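Local coordinates for protein 2-hydroxyisobutyryl-CoA synthetase (Aquincola tertiaricarbonis, PDB 6HDY) that belongs to the ANL superfamily of AMP-binding enzymes and carries an adenosine-containing ligand beside an antiparallel sheet, at residues S342-L347 and F367-D372; T324-H329 and M337-S342; L206-D211 and R233-N238. All coordinates share one frame; numbering follows the deposited sequence.

Contact 1 (S342-L347 and F367-D372); sequences SGDLTL and FGRIDD. With 8LQ ([[(2~{R},3~{S},4~{R},5~{R})-5-(6-aminopurin-9-yl)-3,4-bis(oxidanyl)oxolan-2-yl]methoxy-oxidanyl-phosphoryl] (3~{S})-3-oxidanylbutanoate), chain C.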
loop_
_atom_site.group_PDB
_atom_site.type_symbol
_atom_site.label_atom_id
_atom_site.label_comp_id
_atom_site.label_asym_id
_atom_site.label_seq_id
_atom_site.Cartn_x
_atom_site.Cartn_y
_atom_site.Cartn_z
ATOM N N SER A 342 -7.633 -14.195 21.718
ATOM C CA SER A 342 -7.204 -14.402 20.331
ATOM C C SER A 342 -8.043 -15.435 19.624
ATOM O O SER A 342 -8.337 -15.278 18.440
ATOM C CB SER A 342 -5.735 -14.803 20.265
ATOM O OG SER A 342 -5.558 -16.121 20.759
ATOM N N GLY A 343 -8.420 -16.475 20.360
ATOM C CA GLY A 343 -9.157 -17.620 19.846
ATOM C C GLY A 343 -8.218 -18.592 19.153
ATOM O O GLY A 343 -8.667 -19.478 18.425
ATOM N N ASP A 344 -6.894 -18.425 19.375
ATOM C CA ASP A 344 -5.845 -19.233 18.767
ATOM C C ASP A 344 -5.370 -20.296 19.725
ATOM O O ASP A 344 -5.704 -20.240 20.904
ATOM C CB ASP A 344 -4.679 -18.341 18.317
ATOM C CG ASP A 344 -5.065 -17.374 17.225
ATOM O OD1 ASP A 344 -5.715 -17.805 16.257
ATOM O OD2 ASP A 344 -4.709 -16.188 17.332
ATOM N N LEU A 345 -4.615 -21.286 19.216
ATOM C CA LEU A 345 -4.044 -22.326 20.050
ATOM C C LEU A 345 -2.526 -22.278 19.955
ATOM O O LEU A 345 -1.968 -22.128 18.865
ATOM C CB LEU A 345 -4.594 -23.721 19.686
ATOM C CG LEU A 345 -4.365 -24.803 20.717
ATOM C CD1 LEU A 345 -5.294 -24.643 21.904
ATOM C CD2 LEU A 345 -4.535 -26.188 20.107
ATOM N N THR A 346 -1.861 -22.379 21.110
ATOM C CA THR A 346 -0.397 -22.403 21.189
ATOM C C THR A 346 0.048 -23.220 22.408
ATOM O O THR A 346 -0.775 -23.668 23.202
ATOM C CB THR A 346 0.188 -20.961 21.206
ATOM O OG1 THR A 346 1.578 -21.006 20.885
ATOM C CG2 THR A 346 0.005 -20.261 22.550
ATOM N N LEU A 347 1.356 -23.396 22.537
ATOM C CA LEU A 347 2.035 -23.999 23.666
ATOM C C LEU A 347 3.114 -22.983 24.027
ATOM O O LEU A 347 3.804 -22.461 23.138
ATOM C CB LEU A 347 2.677 -25.356 23.301
ATOM C CG LEU A 347 3.238 -26.157 24.491
ATOM C CD1 LEU A 347 3.058 -27.628 24.274
ATOM C CD2 LEU A 347 4.705 -25.875 24.717
ATOM N N PHE A 367 -0.503 -22.709 16.337
ATOM C CA PHE A 367 -1.045 -23.826 15.567
ATOM C C PHE A 367 -2.178 -23.445 14.616
ATOM O O PHE A 367 -2.323 -24.040 13.550
ATOM C CB PHE A 367 -1.479 -24.959 16.512
ATOM C CG PHE A 367 -0.455 -25.343 17.563
ATOM C CD1 PHE A 367 0.848 -25.679 17.202
ATOM C CD2 PHE A 367 -0.802 -25.402 18.905
ATOM C CE1 PHE A 367 1.786 -26.050 18.170
ATOM C CE2 PHE A 367 0.139 -25.772 19.872
ATOM C CZ PHE A 367 1.427 -26.090 19.499
ATOM N N GLY A 368 -2.977 -22.472 15.018
ATOM C CA GLY A 368 -4.122 -22.012 14.244
ATOM C C GLY A 368 -5.226 -21.488 15.129
ATOM O O GLY A 368 -5.061 -21.420 16.345
ATOM N N ARG A 369 -6.347 -21.106 14.510
ATOM C CA ARG A 369 -7.556 -20.596 15.163
ATOM C C ARG A 369 -8.347 -21.807 15.648
ATOM O O ARG A 369 -8.556 -22.747 14.874
ATOM C CB ARG A 369 -8.376 -19.766 14.152
ATOM C CG ARG A 369 -9.399 -18.834 14.773
ATOM C CD ARG A 369 -9.489 -17.520 14.020
ATOM N NE ARG A 369 -8.974 -16.401 14.815
ATOM C CZ ARG A 369 -8.664 -15.208 14.314
ATOM N NH1 ARG A 369 -8.805 -14.969 13.014
ATOM N NH2 ARG A 369 -8.197 -14.248 15.107
ATOM N N ILE A 370 -8.751 -21.818 16.930
ATOM C CA ILE A 370 -9.514 -22.926 17.507
ATOM C C ILE A 370 -10.755 -23.265 16.646
ATOM O O ILE A 370 -11.068 -24.444 16.487
ATOM C CB ILE A 370 -9.843 -22.686 19.004
ATOM C CG1 ILE A 370 -8.549 -22.672 19.850
ATOM C CG2 ILE A 370 -10.855 -23.736 19.552
ATOM C CD1 ILE A 370 -8.702 -22.105 21.234
ATOM N N ASP A 371 -11.397 -22.244 16.027
ATOM C CA ASP A 371 -12.589 -22.419 15.183
ATOM C C ASP A 371 -12.300 -23.103 13.841
ATOM O O ASP A 371 -13.209 -23.673 13.225
ATOM C CB ASP A 371 -13.336 -21.085 14.987
ATOM C CG ASP A 371 -14.326 -20.814 16.094
ATOM O OD1 ASP A 371 -15.257 -21.631 16.272
ATOM O OD2 ASP A 371 -14.169 -19.791 16.791
ATOM N N ASP A 372 -11.047 -23.057 13.395
ATOM C CA ASP A 372 -10.640 -23.681 12.141
ATOM C C ASP A 372 -10.531 -25.204 12.259
ATOM O O ASP A 372 -10.633 -25.910 11.242
ATOM C CB ASP A 372 -9.335 -23.067 11.619
ATOM C CG ASP A 372 -9.502 -21.656 11.085
ATOM O OD1 ASP A 372 -10.671 -21.199 10.952
ATOM O OD2 ASP A 372 -8.466 -21.003 10.798
HETATM N N9 8LQ C . -1.844 -15.460 12.725
HETATM C C8 8LQ C . -1.219 -14.279 12.592
HETATM N N7 8LQ C . 0.090 -14.473 12.716
HETATM C C5 8LQ C . 0.287 -15.781 12.952
HETATM C C6 8LQ C . 1.394 -16.540 13.103
HETATM N N6 8LQ C . 2.575 -15.941 13.086
HETATM N N1 8LQ C . 1.322 -17.870 13.306
HETATM C C2 8LQ C . 0.083 -18.516 13.327
HETATM N N3 8LQ C . -1.036 -17.729 13.096
HETATM C C4 8LQ C . -0.917 -16.389 12.949
HETATM C CAA 8LQ C . -1.418 -8.056 11.346
HETATM C CAZ 8LQ C . -0.564 -9.341 11.509
HETATM O OAE 8LQ C . -0.157 -9.812 10.228
HETATM C CAL 8LQ C . -1.329 -10.471 12.226
HETATM C CAS 8LQ C . -2.644 -10.784 11.500
HETATM O OAC 8LQ C . -2.634 -11.463 10.477
HETATM O OAQ 8LQ C . -3.770 -10.184 12.032
HETATM P PBC 8LQ C . -5.257 -10.601 11.618
HETATM O OAH 8LQ C . -5.366 -10.217 10.081
HETATM O OAD 8LQ C . -6.297 -9.960 12.442
HETATM O "O5'" 8LQ C . -5.295 -12.167 11.825
HETATM C "C5'" 8LQ C . -4.900 -12.652 13.107
HETATM C "C4'" 8LQ C . -4.961 -14.158 13.116
HETATM O "O4'" 8LQ C . -4.069 -14.681 12.096
HETATM C "C3'" 8LQ C . -4.401 -14.606 14.398
HETATM O "O3'" 8LQ C . -5.434 -14.619 15.423
HETATM C "C2'" 8LQ C . -3.920 -16.011 14.028
HETATM O "O2'" 8LQ C . -5.053 -16.958 13.897
HETATM C "C1'" 8LQ C . -3.313 -15.759 12.667
HETATM O O HOH W 1 -11.366 -19.431 17.302
#
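D344 and R369 lie side by side as a non-hydrogen-bonded antiparallel pair, and both reach the ribose of 8LQ. The D344 carboxylate takes the diol two-pronged: O2' donates to OD1 and O3' to OD2, each at 2.6 Å. The R369 guanidinium turns one face to the ribose, with O2' 4.0 Å above its centre and O3' over that face too, 2.8 Å from NH2, while its edge meets S342 O in plane through a weak bond from NH2. Between R369 NE and D344 OD1 the salt bridge is long, 3.8 Å; OD1 stands clear of the guanidinium plane and no N-H points at it, leaving attraction of charges alone. S342 OG, which donates to P325 O, accepts from D344 N in an ST turn. Farther along the strand L345 crosses the F367 ring obliquely, CD2 to CD2 4.0 Å, and L345 CB packs on I370 CG1. The backbones join through L345 N to G368 O, F367 N to L345 O and I370 N to G343 O (2.8 Å). A water links G343 O to D371 N and OD2. Strand 366-369 is an edge strand of the antiparallel sheet beside 340-347, whose other neighbour is strand 322-329.

Contact 2 (T324-H329 and M337-S342); sequences TPVYTH and MIRLLS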
loop_
_atom_site.group_PDB
_atom_site.type_symbol
_atom_site.label_atom_id
_atom_site.label_comp_id
_atom_site.label_asym_id
_atom_site.label_seq_id
_atom_site.Cartn_x
_atom_site.Cartn_y
_atom_site.Cartn_z
ATOM N N THR A 324 -4.887 -20.797 24.930
ATOM C CA THR A 324 -5.204 -19.709 24.026
ATOM C C THR A 324 -4.523 -18.395 24.417
ATOM O O THR A 324 -4.666 -17.950 25.551
ATOM C CB THR A 324 -6.735 -19.546 23.815
ATOM O OG1 THR A 324 -6.935 -18.648 22.724
ATOM C CG2 THR A 324 -7.477 -19.031 25.052
ATOM N N PRO A 325 -3.817 -17.736 23.481
ATOM C CA PRO A 325 -3.232 -16.417 23.797
ATOM C C PRO A 325 -4.291 -15.333 24.067
ATOM O O PRO A 325 -5.267 -15.163 23.318
ATOM C CB PRO A 325 -2.396 -16.094 22.554
ATOM C CG PRO A 325 -2.191 -17.431 21.848
ATOM C CD PRO A 325 -3.475 -18.155 22.105
ATOM N N VAL A 326 -4.115 -14.638 25.191
ATOM C CA VAL A 326 -4.935 -13.518 25.666
ATOM C C VAL A 326 -3.917 -12.385 25.780
ATOM O O VAL A 326 -2.848 -12.589 26.373
ATOM C CB VAL A 326 -5.692 -13.830 26.996
ATOM C CG1 VAL A 326 -6.269 -12.562 27.647
ATOM C CG2 VAL A 326 -6.789 -14.873 26.778
ATOM N N TYR A 327 -4.210 -11.219 25.139
ATOM C CA TYR A 327 -3.245 -10.126 25.055
ATOM C C TYR A 327 -3.694 -8.814 25.649
ATOM O O TYR A 327 -4.866 -8.456 25.547
ATOM C CB TYR A 327 -2.855 -9.867 23.593
ATOM C CG TYR A 327 -2.355 -11.046 22.791
ATOM C CD1 TYR A 327 -1.032 -11.480 22.899
ATOM C CD2 TYR A 327 -3.163 -11.655 21.833
ATOM C CE1 TYR A 327 -0.535 -12.503 22.087
ATOM C CE2 TYR A 327 -2.671 -12.664 21.002
ATOM C CZ TYR A 327 -1.359 -13.090 21.139
ATOM O OH TYR A 327 -0.878 -14.103 20.346
ATOM N N THR A 328 -2.720 -8.056 26.202
ATOM C CA THR A 328 -2.931 -6.722 26.764
ATOM C C THR A 328 -1.825 -5.760 26.321
ATOM O O THR A 328 -0.642 -6.050 26.516
ATOM C CB THR A 328 -3.098 -6.757 28.304
ATOM O OG1 THR A 328 -4.188 -7.619 28.660
ATOM C CG2 THR A 328 -3.327 -5.364 28.894
ATOM N N HIS A 329 -2.231 -4.605 25.741
ATOM C CA HIS A 329 -1.350 -3.501 25.360
ATOM C C HIS A 329 -0.769 -2.835 26.596
ATOM O O HIS A 329 -1.519 -2.457 27.510
ATOM C CB HIS A 329 -2.116 -2.398 24.557
ATOM C CG HIS A 329 -2.351 -2.749 23.117
ATOM N ND1 HIS A 329 -3.630 -2.800 22.582
ATOM C CD2 HIS A 329 -1.457 -3.021 22.138
ATOM C CE1 HIS A 329 -3.472 -3.116 21.307
ATOM N NE2 HIS A 329 -2.182 -3.270 20.998
ATOM N N MET A 337 -6.233 -2.587 23.923
ATOM C CA MET A 337 -6.819 -3.910 24.109
ATOM C C MET A 337 -6.376 -4.470 25.446
ATOM O O MET A 337 -5.174 -4.592 25.694
ATOM C CB MET A 337 -6.398 -4.874 22.987
ATOM C CG MET A 337 -6.952 -4.570 21.609
ATOM S SD MET A 337 -8.740 -4.500 21.377
ATOM C CE MET A 337 -9.297 -5.668 22.363
ATOM N N ILE A 338 -7.344 -4.751 26.327
ATOM C CA ILE A 338 -7.054 -5.284 27.658
ATOM C C ILE A 338 -7.679 -6.660 27.777
ATOM O O ILE A 338 -8.895 -6.800 27.915
ATOM C CB ILE A 338 -7.433 -4.324 28.831
ATOM C CG1 ILE A 338 -6.858 -2.908 28.602
ATOM C CG2 ILE A 338 -6.954 -4.900 30.171
ATOM C CD1 ILE A 338 -7.454 -1.859 29.442
ATOM N N ARG A 339 -6.823 -7.668 27.726
ATOM C CA ARG A 339 -7.186 -9.074 27.795
ATOM C C ARG A 339 -8.064 -9.463 26.611
ATOM O O ARG A 339 -9.146 -10.013 26.782
ATOM C CB ARG A 339 -7.773 -9.463 29.182
ATOM C CG ARG A 339 -6.657 -9.716 30.160
ATOM C CD ARG A 339 -7.057 -10.083 31.570
ATOM N NE ARG A 339 -8.033 -11.166 31.673
ATOM C CZ ARG A 339 -7.747 -12.463 31.707
ATOM N NH1 ARG A 339 -6.493 -12.879 31.571
ATOM N NH2 ARG A 339 -8.713 -13.355 31.852
ATOM N N LEU A 340 -7.588 -9.181 25.393
ATOM C CA LEU A 340 -8.304 -9.618 24.189
ATOM C C LEU A 340 -8.013 -11.101 23.942
ATOM O O LEU A 340 -6.850 -11.525 23.913
ATOM C CB LEU A 340 -7.974 -8.776 22.935
ATOM C CG LEU A 340 -8.532 -9.234 21.554
ATOM C CD1 LEU A 340 -10.055 -9.056 21.470
ATOM C CD2 LEU A 340 -7.847 -8.483 20.404
ATOM N N LEU A 341 -9.099 -11.874 23.800
ATOM C CA LEU A 341 -9.084 -13.299 23.515
ATOM C C LEU A 341 -8.733 -13.486 22.018
ATOM O O LEU A 341 -9.420 -12.944 21.159
ATOM C CB LEU A 341 -10.463 -13.903 23.864
ATOM C CG LEU A 341 -10.720 -15.376 23.485
ATOM C CD1 LEU A 341 -9.737 -16.311 24.179
ATOM C CD2 LEU A 341 -12.143 -15.781 23.840
ATOM N N SER A 342 -7.633 -14.195 21.718
ATOM C CA SER A 342 -7.204 -14.402 20.331
ATOM C C SER A 342 -8.043 -15.435 19.624
ATOM O O SER A 342 -8.337 -15.278 18.440
ATOM C CB SER A 342 -5.735 -14.803 20.265
ATOM O OG SER A 342 -5.558 -16.121 20.759
#
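The H329 imidazole meets M337 at its edge: M337 N donates to ND1 at 2.9 Å, only 5° out of the ring plane, while CB and CG of M337 lie near ND1 and CE1. NE2 on the same ring is bonded to S282 O, which together with the ND1 bond fixes the ring's rotation. V326 CG1 lies over one face of the R339 guanidinium, 3.9 Å from NH1. A bend at chi3 (50°) places NE of R339, which bonds to V92 O; NH1 forms a salt bridge with E307 and NH2 bonds to M314 O, so this buried charge is satisfied. The Y327 ring touches S342 CB obliquely through CE2.

Two donors of S342 grip P325 O: N, and OG at 2.7 Å, in the carbonyl plane on a lone pair. OG sits between the backbone N and the carbonyl carbon (chi1 71°), a crowded position that also brings it within 3.2 Å of P325 CD. The T324 and L341 side chains cross at about a right angle, CG2 to CD1 3.6 Å.

Y327 and L340 exchange backbone bonds, N to O in both directions. R339 and L340 together face Y327 in a G1 beta bulge, with R339 at positive phi; its N donates to T328 OG1 at 2.8 Å. H329 N to M337 O closes the row.

The segments belong to a beta hairpin of strands 322-329 and 340-347 in the antiparallel sheet. Strand 304-310 flanks 322-329 on its other edge. Helix 43-64 and helix 85-91 cover T328 and I338, the latter helix also R339, while M281 packs on Y327, M337 and L340.

Contact 3 (L206-D211 and R233-N238); sequences LVQWLD and REEKLN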
loop_
_atom_site.group_PDB
_atom_site.type_symbol
_atom_site.label_atom_id
_atom_site.label_comp_id
_atom_site.label_asym_id
_atom_site.label_seq_id
_atom_site.Cartn_x
_atom_site.Cartn_y
_atom_site.Cartn_z
ATOM N N LEU A 206 8.048 -8.260 -9.063
ATOM C CA LEU A 206 8.765 -8.341 -7.794
ATOM C C LEU A 206 10.031 -9.154 -7.876
ATOM O O LEU A 206 11.046 -8.721 -7.358
ATOM C CB LEU A 206 7.866 -8.888 -6.662
ATOM C CG LEU A 206 8.485 -8.932 -5.227
ATOM C CD1 LEU A 206 9.155 -7.569 -4.840
ATOM C CD2 LEU A 206 7.401 -9.263 -4.198
ATOM N N VAL A 207 9.968 -10.347 -8.479
ATOM C CA VAL A 207 11.130 -11.227 -8.605
ATOM C C VAL A 207 12.266 -10.505 -9.349
ATOM O O VAL A 207 13.414 -10.593 -8.906
ATOM C CB VAL A 207 10.812 -12.649 -9.161
ATOM C CG1 VAL A 207 9.935 -13.419 -8.179
ATOM C CG2 VAL A 207 10.165 -12.604 -10.547
ATOM N N GLN A 208 11.931 -9.708 -10.395
ATOM C CA GLN A 208 12.912 -8.885 -11.114
ATOM C C GLN A 208 13.510 -7.842 -10.174
ATOM O O GLN A 208 14.727 -7.689 -10.183
ATOM C CB GLN A 208 12.305 -8.203 -12.361
ATOM C CG GLN A 208 11.875 -9.161 -13.483
ATOM C CD GLN A 208 13.004 -9.987 -14.104
ATOM O OE1 GLN A 208 14.216 -9.693 -13.979
ATOM N NE2 GLN A 208 12.616 -11.057 -14.793
ATOM N N TRP A 209 12.662 -7.155 -9.329
ATOM C CA TRP A 209 13.136 -6.166 -8.360
ATOM C C TRP A 209 14.021 -6.775 -7.297
ATOM O O TRP A 209 14.980 -6.136 -6.892
ATOM C CB TRP A 209 11.978 -5.373 -7.714
ATOM C CG TRP A 209 11.495 -4.256 -8.579
ATOM C CD1 TRP A 209 10.596 -4.347 -9.602
ATOM C CD2 TRP A 209 11.906 -2.889 -8.527
ATOM N NE1 TRP A 209 10.416 -3.122 -10.185
ATOM C CE2 TRP A 209 11.212 -2.205 -9.550
ATOM C CE3 TRP A 209 12.764 -2.159 -7.688
ATOM C CZ2 TRP A 209 11.379 -0.835 -9.784
ATOM C CZ3 TRP A 209 12.906 -0.798 -7.911
ATOM C CH2 TRP A 209 12.241 -0.159 -8.958
ATOM N N LEU A 210 13.709 -8.002 -6.837
ATOM C CA LEU A 210 14.504 -8.705 -5.816
ATOM C C LEU A 210 15.865 -9.146 -6.380
ATOM O O LEU A 210 16.867 -9.132 -5.656
ATOM C CB LEU A 210 13.753 -9.924 -5.263
ATOM C CG LEU A 210 12.369 -9.673 -4.630
ATOM C CD1 LEU A 210 11.627 -10.976 -4.461
ATOM C CD2 LEU A 210 12.471 -8.953 -3.304
ATOM N N ASP A 211 15.892 -9.544 -7.670
ATOM C CA ASP A 211 17.111 -9.943 -8.374
ATOM C C ASP A 211 18.004 -8.718 -8.583
ATOM O O ASP A 211 19.209 -8.814 -8.386
ATOM C CB ASP A 211 16.764 -10.591 -9.726
ATOM C CG ASP A 211 17.944 -11.275 -10.416
ATOM O OD1 ASP A 211 18.300 -12.404 -10.003
ATOM O OD2 ASP A 211 18.465 -10.708 -11.400
ATOM N N ARG A 233 11.077 -19.063 -10.415
ATOM C CA ARG A 233 11.465 -20.154 -11.289
ATOM C C ARG A 233 10.731 -20.065 -12.641
ATOM O O ARG A 233 11.419 -20.081 -13.649
ATOM C CB ARG A 233 11.332 -21.505 -10.583
ATOM C CG ARG A 233 12.349 -21.641 -9.438
ATOM C CD ARG A 233 12.338 -23.008 -8.787
ATOM N NE ARG A 233 11.142 -23.243 -7.976
ATOM C CZ ARG A 233 11.087 -23.066 -6.659
ATOM N NH1 ARG A 233 12.162 -22.662 -5.990
ATOM N NH2 ARG A 233 9.957 -23.298 -5.999
ATOM N N GLU A 234 9.394 -19.813 -12.678
ATOM C CA GLU A 234 8.655 -19.611 -13.945
ATOM C C GLU A 234 9.281 -18.477 -14.788
ATOM O O GLU A 234 9.286 -18.555 -16.018
ATOM C CB GLU A 234 7.181 -19.264 -13.685
ATOM C CG GLU A 234 6.285 -20.450 -13.363
ATOM C CD GLU A 234 4.853 -20.118 -12.968
ATOM O OE1 GLU A 234 4.642 -19.145 -12.204
ATOM O OE2 GLU A 234 3.944 -20.876 -13.380
ATOM N N GLU A 235 9.822 -17.439 -14.107
ATOM C CA GLU A 235 10.467 -16.249 -14.674
ATOM C C GLU A 235 11.969 -16.448 -14.962
ATOM O O GLU A 235 12.677 -15.477 -15.258
ATOM C CB GLU A 235 10.241 -15.051 -13.728
ATOM C CG GLU A 235 9.865 -13.765 -14.432
ATOM C CD GLU A 235 8.544 -13.743 -15.174
ATOM O OE1 GLU A 235 7.710 -14.655 -14.965
ATOM O OE2 GLU A 235 8.333 -12.784 -15.950
ATOM N N LYS A 236 12.437 -17.719 -14.883
ATOM C CA LYS A 236 13.816 -18.189 -15.118
ATOM C C LYS A 236 14.871 -17.462 -14.223
ATOM O O LYS A 236 16.026 -17.276 -14.625
ATOM C CB LYS A 236 14.182 -18.165 -16.621
ATOM C CG LYS A 236 13.577 -19.335 -17.414
ATOM C CD LYS A 236 13.865 -19.237 -18.915
ATOM C CE LYS A 236 13.024 -20.185 -19.744
ATOM N NZ LYS A 236 13.323 -20.064 -21.200
ATOM N N LEU A 237 14.462 -17.105 -12.985
ATOM C CA LEU A 237 15.313 -16.488 -11.972
ATOM C C LEU A 237 15.449 -17.466 -10.816
ATOM O O LEU A 237 14.509 -18.213 -10.528
ATOM C CB LEU A 237 14.734 -15.149 -11.463
ATOM C CG LEU A 237 14.595 -13.985 -12.463
ATOM C CD1 LEU A 237 13.775 -12.864 -11.863
ATOM C CD2 LEU A 237 15.955 -13.436 -12.897
ATOM N N ASN A 238 16.606 -17.475 -10.153
ATOM C CA ASN A 238 16.847 -18.376 -9.031
ATOM C C ASN A 238 16.690 -17.562 -7.750
ATOM O O ASN A 238 17.419 -16.583 -7.573
ATOM C CB ASN A 238 18.232 -19.042 -9.145
ATOM C CG ASN A 238 18.444 -20.220 -8.231
ATOM O OD1 ASN A 238 18.151 -20.176 -7.025
ATOM N ND2 ASN A 238 19.040 -21.281 -8.771
#
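L237 reaches helix 202-213 with both its methyls and is the main contributor to this surface interface, meeting apolar and polar groups alike. Among the apolar contacts, CD1 comes up to V207, 3.9 Å from CG2, and it also lies 3.7 Å from the backbone O of V207. With chi1 at -64°, CG of L237, which bears the two methyls, is set anti to the carbonyl carbon, and from there they reach the helix. E235 adds a second aliphatic contact: its CB packs on V207 CG2 at 4.0 Å, the side chains crossing at about a right angle. V207 thus meets both L237 and E235, and A232 of helix 222-234 touches it as well.

The positions of E235 and L237 follow from how helix 222-234 ends. K236, at positive phi, is the C-prime residue of a Schellman motif, with K236 N bonded to R233 O and L237 N to A232 O. E235 and L237 both send their CB toward helix 202-213. In the parallel-sheet part of this AMP-binding enzyme, the two helices are joined through strand 217-220.

Contacts of polar groups with carbon form the second class. The Q208 amide comes within 3.6 Å of L237 CD1 through NE2, crossing the leucine at about a right angle; a bend at chi2 (-62°) puts CD on that course. NE2 also lies near E235 CG, the amide and carboxylate planes being 72° apart. D211 lays its carboxylate against the other methyl, CG 3.8 Å from L237 CD2, with both oxygens close behind.

No hydrogen bond crosses between the segments. Bonds within helix 202-213 include D211 N to V207 O and Q208 O to T212 OG1, while D211 O takes K214 NZ.

Overall arrangement
From the N terminus, contact 3 comes first, bringing helix 202-213 against the turn that follows helix 222-234, after a stretch holding strand 217-220 of the parallel sheet and that helix. Contact 2 then closes a short hairpin turn between strands 322-329 and 340-347, and contact 1 closes a longer loop from 340-347 to edge strand 366-369. All three are in series; none nests or crosses. Contacts 1 and 2 share S342 and touch directly, T324 OG1 probably bonding to D344 O, so three neighbouring strands of the antiparallel sheet are tied together. Contact 3 stands apart, its centre about 35 Å from that of contact 1 and 40 Å from that of contact 2.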